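Local structure of FMN reductase (NADPH) (Bacillus subtilis, 3N2S) at residues Ser47-Ser52 / Leu149-His154; Glu141-Thr146 / Val241-Phe246; Asp28-Ser33 / His75-Cys80. The protein catalyses NADPH-dependent reduction of flavin mononucleotide and also reduces nitroaromatic compounds, quinones and azo dyes, working as a homodimer. All blocks are in the same frame, centred on the assembly; numbering follows the deposited sequence.

Interaction 1 of 3, residues Ser47-Ser52 / Leu149-His154; sequences SIIGVS and LQTPDH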
# COMPACT_ATOMS: atom_id res chain seq x y z
N SER A 47 11.64 -2.89 -3.70
CA SER A 47 12.50 -4.05 -3.61
C SER A 47 12.05 -4.88 -2.44
O SER A 47 11.42 -4.37 -1.51
CB SER A 47 13.97 -3.66 -3.46
OG SER A 47 14.53 -3.57 -4.75
N ILE A 48 12.29 -6.20 -2.52
CA ILE A 48 11.91 -7.16 -1.50
C ILE A 48 13.17 -7.88 -1.07
O ILE A 48 13.82 -8.51 -1.90
CB ILE A 48 10.83 -8.14 -2.02
CG1 ILE A 48 9.61 -7.40 -2.63
CG2 ILE A 48 10.41 -9.14 -0.91
CD1 ILE A 48 8.65 -8.30 -3.49
N ILE A 49 13.52 -7.79 0.22
CA ILE A 49 14.71 -8.49 0.70
C ILE A 49 14.24 -9.70 1.51
O ILE A 49 13.59 -9.53 2.53
CB ILE A 49 15.68 -7.57 1.49
CG1 ILE A 49 16.06 -6.32 0.63
CG2 ILE A 49 16.96 -8.37 1.91
CD1 ILE A 49 16.75 -5.26 1.35
N GLY A 50 14.57 -10.90 1.03
CA GLY A 50 14.24 -12.14 1.71
C GLY A 50 15.32 -12.47 2.72
O GLY A 50 16.48 -12.74 2.36
N VAL A 51 14.97 -12.40 4.01
CA VAL A 51 15.93 -12.62 5.11
C VAL A 51 15.80 -14.04 5.69
O VAL A 51 14.78 -14.40 6.29
CB VAL A 51 15.85 -11.51 6.19
CG1 VAL A 51 17.03 -11.61 7.18
CG2 VAL A 51 15.82 -10.12 5.56
N SER A 52 16.84 -14.86 5.44
CA SER A 52 16.92 -16.23 5.93
C SER A 52 18.14 -16.41 6.86
O SER A 52 18.16 -17.37 7.63
CB SER A 52 16.95 -17.23 4.77
OG SER A 52 18.09 -17.02 3.97
N LEU A 149 20.64 -4.82 6.36
CA LEU A 149 20.27 -5.16 4.98
C LEU A 149 21.21 -4.57 3.92
O LEU A 149 21.07 -4.90 2.74
CB LEU A 149 18.82 -4.73 4.70
CG LEU A 149 17.74 -5.27 5.66
CD1 LEU A 149 16.40 -4.62 5.38
CD2 LEU A 149 17.62 -6.78 5.57
N GLN A 150 22.15 -3.69 4.34
CA GLN A 150 23.12 -3.01 3.45
C GLN A 150 22.39 -2.32 2.29
O GLN A 150 22.75 -2.50 1.11
CB GLN A 150 24.23 -3.97 2.99
CG GLN A 150 25.15 -4.43 4.14
CD GLN A 150 26.14 -3.36 4.57
OE1 GLN A 150 27.05 -2.97 3.82
NE2 GLN A 150 25.99 -2.83 5.79
N THR A 151 21.30 -1.60 2.62
CA THR A 151 20.52 -0.92 1.59
C THR A 151 21.22 0.37 1.20
O THR A 151 21.68 1.10 2.07
CB THR A 151 19.06 -0.72 1.99
OG1 THR A 151 19.00 -0.04 3.24
CG2 THR A 151 18.27 -2.03 2.02
N PRO A 152 21.30 0.68 -0.11
CA PRO A 152 21.99 1.91 -0.54
C PRO A 152 21.10 3.14 -0.39
O PRO A 152 19.96 3.05 0.11
CB PRO A 152 22.33 1.60 -2.00
CG PRO A 152 21.16 0.72 -2.47
CD PRO A 152 20.77 -0.10 -1.26
N ASP A 153 21.57 4.30 -0.89
CA ASP A 153 20.76 5.51 -0.85
C ASP A 153 19.58 5.32 -1.79
O ASP A 153 19.66 4.48 -2.69
CB ASP A 153 21.57 6.75 -1.25
CG ASP A 153 21.33 7.88 -0.28
OD1 ASP A 153 20.51 8.77 -0.60
OD2 ASP A 153 21.90 7.84 0.84
N HIS A 154 18.46 6.03 -1.55
CA HIS A 154 17.22 5.91 -2.35
C HIS A 154 16.49 4.58 -2.13
O HIS A 154 15.64 4.20 -2.94
CB HIS A 154 17.43 6.23 -3.84
CG HIS A 154 18.01 7.59 -4.05
ND1 HIS A 154 17.30 8.73 -3.77
CD2 HIS A 154 19.26 7.93 -4.45
CE1 HIS A 154 18.11 9.74 -4.03
NE2 HIS A 154 19.31 9.30 -4.43
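I49 and V51 of strand 46-51 meet L149 and T151 where the chain leaves helix 142-149. The contact belongs to the alpha-beta-alpha sandwich of the nitroreductase fold, whose strands alternate the faces to which they send their side chains. I49 and V51 therefore point to the same layer, while I48 serves the other side of the sheet, against F77 and F79.

The tight part is wholly apolar and centres on the end of I49. Its CD1 lies 3.6 Å from T151 CG2 and 4.0 Å from L149 CB, so one methyl is shared between L149 and T151. I49 CG1 stands beside the backbone N (chi1 -54°) and the chain then runs on extended, which carries CD1 out from the sheet face to the loop. The second branch of the isoleucine is used as well, with CG2 at 4.0 Å from L149 CD2. Beta-branched residues suit the strand and offer two branches each; L149 CD2 touches both I49 CG2 and V51 CG2. The threonine turns CG2, not OG1, to I49 CD1.

The other side is looser and reaches solvent. Q150, the first residue past the helix, has a positive phi of 52°, and its exposed side chain leads away from the strand, with NE2 bonded back to E147 O. S52, just past the strand, is exposed, and its N is hydrogen-bonded to N185 OD1 of the second subunit. A strand of that subunit pairs in parallel with I48, I49 and G50, so this edge of the sheet continues across the dimer interface. Back in the buried part, V51 and L149 cross nearly at right angles, and V51 CG2 touches L149 CD2 at 3.8 Å.

Interaction 2 of 3, residues Glu141-Thr146 / Val241-Phe246; sequences ELDKVT and VKEKGF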
# COMPACT_ATOMS: atom_id res chain seq x y z
N GLU A 141 14.21 1.63 14.35
CA GLU A 141 15.64 1.87 14.17
C GLU A 141 16.05 1.67 12.72
O GLU A 141 16.88 0.81 12.44
CB GLU A 141 16.43 0.91 15.09
CG GLU A 141 16.07 1.00 16.57
CD GLU A 141 17.22 0.89 17.55
OE1 GLU A 141 17.06 0.16 18.56
OE2 GLU A 141 18.26 1.54 17.33
N LEU A 142 15.47 2.44 11.79
CA LEU A 142 15.79 2.27 10.37
C LEU A 142 17.28 2.40 10.01
O LEU A 142 17.70 1.70 9.10
CB LEU A 142 14.94 3.16 9.47
CG LEU A 142 13.54 2.68 9.10
CD1 LEU A 142 12.96 3.60 8.03
CD2 LEU A 142 13.52 1.19 8.61
N ASP A 143 18.07 3.23 10.73
CA ASP A 143 19.51 3.39 10.47
C ASP A 143 20.21 2.06 10.69
O ASP A 143 21.01 1.65 9.87
CB ASP A 143 20.13 4.50 11.33
CG ASP A 143 21.41 5.11 10.74
OD1 ASP A 143 22.41 4.36 10.59
OD2 ASP A 143 21.43 6.33 10.47
N LYS A 144 19.83 1.33 11.75
CA LYS A 144 20.40 0.01 12.03
C LYS A 144 19.87 -1.05 11.07
O LYS A 144 20.62 -1.93 10.68
CB LYS A 144 20.23 -0.38 13.50
CG LYS A 144 21.03 0.54 14.43
CD LYS A 144 20.99 0.12 15.89
CE LYS A 144 21.61 1.15 16.81
NZ LYS A 144 23.03 1.44 16.48
N VAL A 145 18.59 -0.96 10.68
CA VAL A 145 17.97 -1.88 9.71
C VAL A 145 18.68 -1.76 8.34
O VAL A 145 19.04 -2.79 7.75
CB VAL A 145 16.43 -1.68 9.62
CG1 VAL A 145 15.83 -2.46 8.46
CG2 VAL A 145 15.75 -2.08 10.94
N THR A 146 18.97 -0.50 7.90
CA THR A 146 19.68 -0.29 6.63
C THR A 146 21.09 -0.88 6.68
O THR A 146 21.59 -1.35 5.66
CB THR A 146 19.67 1.18 6.19
OG1 THR A 146 20.35 1.99 7.15
CG2 THR A 146 18.26 1.72 5.95
N VAL A 241 14.16 9.94 6.79
CA VAL A 241 13.72 9.63 5.41
C VAL A 241 14.43 10.54 4.37
O VAL A 241 14.83 10.07 3.32
CB VAL A 241 12.19 9.49 5.20
CG1 VAL A 241 11.57 8.53 6.21
CG2 VAL A 241 11.48 10.83 5.22
N LYS A 242 14.60 11.84 4.72
CA LYS A 242 15.30 12.85 3.90
C LYS A 242 16.76 12.48 3.70
O LYS A 242 17.27 12.63 2.59
CB LYS A 242 15.18 14.24 4.55
CG LYS A 242 13.77 14.81 4.54
CD LYS A 242 13.68 16.10 5.32
CE LYS A 242 12.25 16.55 5.54
NZ LYS A 242 11.60 17.06 4.29
N GLU A 243 17.42 11.93 4.75
CA GLU A 243 18.81 11.46 4.74
C GLU A 243 18.96 10.33 3.71
O GLU A 243 20.02 10.20 3.10
CB GLU A 243 19.21 10.97 6.15
CG GLU A 243 20.67 10.59 6.35
CD GLU A 243 21.01 10.10 7.75
OE1 GLU A 243 20.41 10.60 8.73
OE2 GLU A 243 21.89 9.22 7.87
N LYS A 244 17.90 9.52 3.51
CA LYS A 244 17.92 8.41 2.56
C LYS A 244 17.53 8.81 1.14
O LYS A 244 17.54 7.97 0.25
CB LYS A 244 17.08 7.22 3.08
CG LYS A 244 17.70 6.54 4.30
CD LYS A 244 18.88 5.63 3.96
CE LYS A 244 20.16 6.08 4.59
NZ LYS A 244 21.25 5.10 4.35
N GLY A 245 17.22 10.08 0.94
CA GLY A 245 16.88 10.63 -0.36
C GLY A 245 15.41 10.69 -0.69
O GLY A 245 15.05 10.70 -1.86
N PHE A 246 14.53 10.77 0.33
CA PHE A 246 13.09 10.83 0.08
C PHE A 246 12.44 12.02 0.73
O PHE A 246 12.88 12.48 1.78
CB PHE A 246 12.39 9.57 0.65
CG PHE A 246 12.73 8.27 -0.04
CD1 PHE A 246 11.93 7.77 -1.05
CD2 PHE A 246 13.86 7.54 0.35
CE1 PHE A 246 12.23 6.55 -1.67
CE2 PHE A 246 14.16 6.33 -0.27
CZ PHE A 246 13.35 5.85 -1.28
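Two helix ends face each other here: the first turns of helix 142-149, which bring D143 and T146, and the C-terminal cap of helix 237-243, which brings E243 and K244. E141 occupies the N-cap position, and its carbonyl O receives V145 N.

The outer part of the contact is a meeting of two acids. D143 OD2 and E243 OE2 stand 3.9 Å apart, the side chains crossing at about a right angle with their carboxylate planes turned 64° from each other. E243 gets there because its CG is anti to the backbone N (chi1 -173°) and the chain stays extended. Like charges at this range should repel mildly, but the position is at least partly open to solvent, where water can screen them. K244 NZ lies 6.2 Å from D143 OD2, too far for a salt bridge yet probably near enough to temper the negative field.

Deeper in, the folded side chain of K244 lays its NZ 4.3 Å from T146 OG1, a loose approach, too long for a hydrogen bond. The threonine hydroxyl is otherwise employed: it donates to D143 O at 2.8 Å, from above the carbonyl plane, and is also hydrogen-bonded to Y240 OH of helix 237-243. A small beta-branched alcohol is well suited to this buried place, since it can bond to its own helix and still reach the tyrosine. Y240 also packs on L142 and D143, and L142 N donates to Y236 OH near the helix start.

Beyond K244 the chain leaves the helix. G245 N bonds K242 O at 3.0 Å and F246 N bonds V241 O at 3.1 Å, while G245 takes a positive phi that glycine, lacking a CB, adopts without strain. These paired bonds make the helix end a Schellman motif.

Interaction 3 of 3, residues Asp28-Ser33 / His75-Cys80; sequences DTLVKS and HFFVFC
Apolar contact joins L30 and V31 of helix 24-35 to F77 of strand 75-82, a helix packed on the sheet of the alpha-beta-alpha sandwich. L30 CD1 reaches the far end of the phenyl ring, 3.9 Å from CZ and 4.0 Å from CE2, with the two side chains crossing at about a right angle. V31 CG2 comes obliquely to CE1 at 4.2 Å. Leucine, branched at CG, puts one methyl on the ring; phenylalanine, long and rigid, meets it from the strand, its CG turned beside the backbone N (chi1 -61°).

Within the strand the aromatic rings of H75 and F77 meet: H75 CD2 sits 3.4 Å above one face of the phenyl, toward its rim, while F77 CE1 lies at the imidazole's edge.

The serine's hydrogen bonding is internal to the helix. T29 O accepts both S33 N at 2.9 Å and S33 OG at 2.8 Å, from opposite faces of the carbonyl plane. The hydroxyl can thus be buried where S33 packs on A124.

Polar ties to the second subunit are a salt bridge from D28 OD1 to its K178 and a hydrogen bond from H75 NE2 to its Y182 OH.

F77 also touches I48 and V163 on the strands flanking its own, and M121 of helix 104-127; L30 meets M121, A125 and V163. The contact thereby seats helix 24-35 against the sheet beside helix 104-127.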
# COMPACT_ATOMS: atom_id res chain seq x y z
N ASP A 28 9.17 -18.20 -4.64
CA ASP A 28 9.04 -17.75 -6.02
C ASP A 28 7.61 -17.27 -6.34
O ASP A 28 7.45 -16.18 -6.89
CB ASP A 28 9.48 -18.85 -7.00
CG ASP A 28 9.47 -18.37 -8.42
OD1 ASP A 28 10.36 -17.58 -8.78
OD2 ASP A 28 8.53 -18.72 -9.16
N THR A 29 6.60 -18.06 -5.96
CA THR A 29 5.18 -17.75 -6.18
C THR A 29 4.79 -16.46 -5.44
O THR A 29 4.13 -15.61 -6.03
CB THR A 29 4.32 -18.96 -5.79
OG1 THR A 29 4.66 -20.05 -6.63
CG2 THR A 29 2.83 -18.70 -5.88
N LEU A 30 5.24 -16.31 -4.18
CA LEU A 30 4.98 -15.12 -3.36
C LEU A 30 5.55 -13.85 -3.99
O LEU A 30 4.85 -12.84 -4.08
CB LEU A 30 5.52 -15.32 -1.93
CG LEU A 30 4.79 -16.34 -1.07
CD1 LEU A 30 5.47 -16.50 0.26
CD2 LEU A 30 3.33 -15.99 -0.90
N VAL A 31 6.81 -13.92 -4.47
CA VAL A 31 7.48 -12.80 -5.13
C VAL A 31 6.77 -12.42 -6.44
O VAL A 31 6.46 -11.25 -6.65
CB VAL A 31 9.01 -13.05 -5.31
CG1 VAL A 31 9.65 -11.95 -6.18
CG2 VAL A 31 9.71 -13.15 -3.96
N LYS A 32 6.48 -13.40 -7.30
CA LYS A 32 5.74 -13.17 -8.56
C LYS A 32 4.36 -12.55 -8.29
O LYS A 32 3.93 -11.67 -9.03
CB LYS A 32 5.58 -14.47 -9.38
CG LYS A 32 6.90 -14.96 -10.02
CD LYS A 32 6.75 -16.33 -10.68
CE LYS A 32 5.83 -16.37 -11.87
NZ LYS A 32 5.44 -17.77 -12.22
N SER A 33 3.67 -13.03 -7.24
CA SER A 33 2.36 -12.51 -6.86
C SER A 33 2.46 -11.05 -6.47
O SER A 33 1.66 -10.23 -6.93
CB SER A 33 1.78 -13.32 -5.71
OG SER A 33 1.46 -14.64 -6.15
N HIS A 75 9.88 -17.70 6.37
CA HIS A 75 10.73 -16.73 5.67
C HIS A 75 10.37 -15.34 6.16
O HIS A 75 9.20 -15.11 6.48
CB HIS A 75 10.55 -16.81 4.14
CG HIS A 75 11.73 -16.30 3.35
ND1 HIS A 75 13.00 -16.82 3.55
CD2 HIS A 75 11.79 -15.39 2.36
CE1 HIS A 75 13.79 -16.18 2.70
NE2 HIS A 75 13.11 -15.33 1.95
N PHE A 76 11.35 -14.42 6.19
CA PHE A 76 11.09 -13.04 6.57
C PHE A 76 11.41 -12.12 5.39
O PHE A 76 12.56 -12.06 4.95
CB PHE A 76 11.84 -12.63 7.84
CG PHE A 76 11.44 -11.27 8.39
CD1 PHE A 76 10.14 -11.04 8.85
CD2 PHE A 76 12.36 -10.22 8.45
CE1 PHE A 76 9.78 -9.78 9.34
CE2 PHE A 76 11.99 -8.98 8.95
CZ PHE A 76 10.71 -8.77 9.40
N PHE A 77 10.38 -11.44 4.87
CA PHE A 77 10.53 -10.52 3.74
C PHE A 77 10.58 -9.08 4.24
O PHE A 77 9.81 -8.72 5.12
CB PHE A 77 9.36 -10.67 2.75
CG PHE A 77 9.20 -12.03 2.10
CD1 PHE A 77 9.77 -12.30 0.86
CD2 PHE A 77 8.41 -13.01 2.69
CE1 PHE A 77 9.57 -13.53 0.23
CE2 PHE A 77 8.24 -14.26 2.08
CZ PHE A 77 8.81 -14.50 0.84
N VAL A 78 11.47 -8.25 3.67
CA VAL A 78 11.50 -6.83 4.02
C VAL A 78 11.13 -6.04 2.77
O VAL A 78 11.84 -6.13 1.75
CB VAL A 78 12.81 -6.32 4.70
CG1 VAL A 78 12.73 -4.81 4.97
CG2 VAL A 78 13.09 -7.09 5.99
N PHE A 79 10.02 -5.28 2.85
CA PHE A 79 9.57 -4.46 1.72
C PHE A 79 10.20 -3.10 1.81
O PHE A 79 10.11 -2.46 2.86
CB PHE A 79 8.02 -4.37 1.66
CG PHE A 79 7.42 -5.62 1.07
CD1 PHE A 79 7.04 -5.66 -0.27
CD2 PHE A 79 7.30 -6.78 1.83
CE1 PHE A 79 6.53 -6.84 -0.83
CE2 PHE A 79 6.77 -7.95 1.28
CZ PHE A 79 6.39 -7.97 -0.05
N CYS A 80 10.81 -2.66 0.71
CA CYS A 80 11.48 -1.35 0.65
C CYS A 80 10.91 -0.49 -0.43
O CYS A 80 10.69 -0.99 -1.53
CB CYS A 80 12.98 -1.50 0.42
SG CYS A 80 13.82 -2.61 1.56

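In the fold
From the N terminus, helix 24-35 is tied first, when interaction 3 closes the loop back from strand 75-82. Strand 46-51 lies within that loop but finds its partner at 149-154, so interaction 1 crosses interaction 3. Interaction 2 in turn begins at 141-146, before interaction 1 closes, and ends near the C terminus, crossing it too; interactions 3 and 2 follow in series. Strand pairing, including V51 N to F76 O, links interactions 3 and 1. T151 N to T146 O and H154 N to K244 O probably link 1 and 2. Together they join an N-terminal helix, the sheet and the C-terminal helix end.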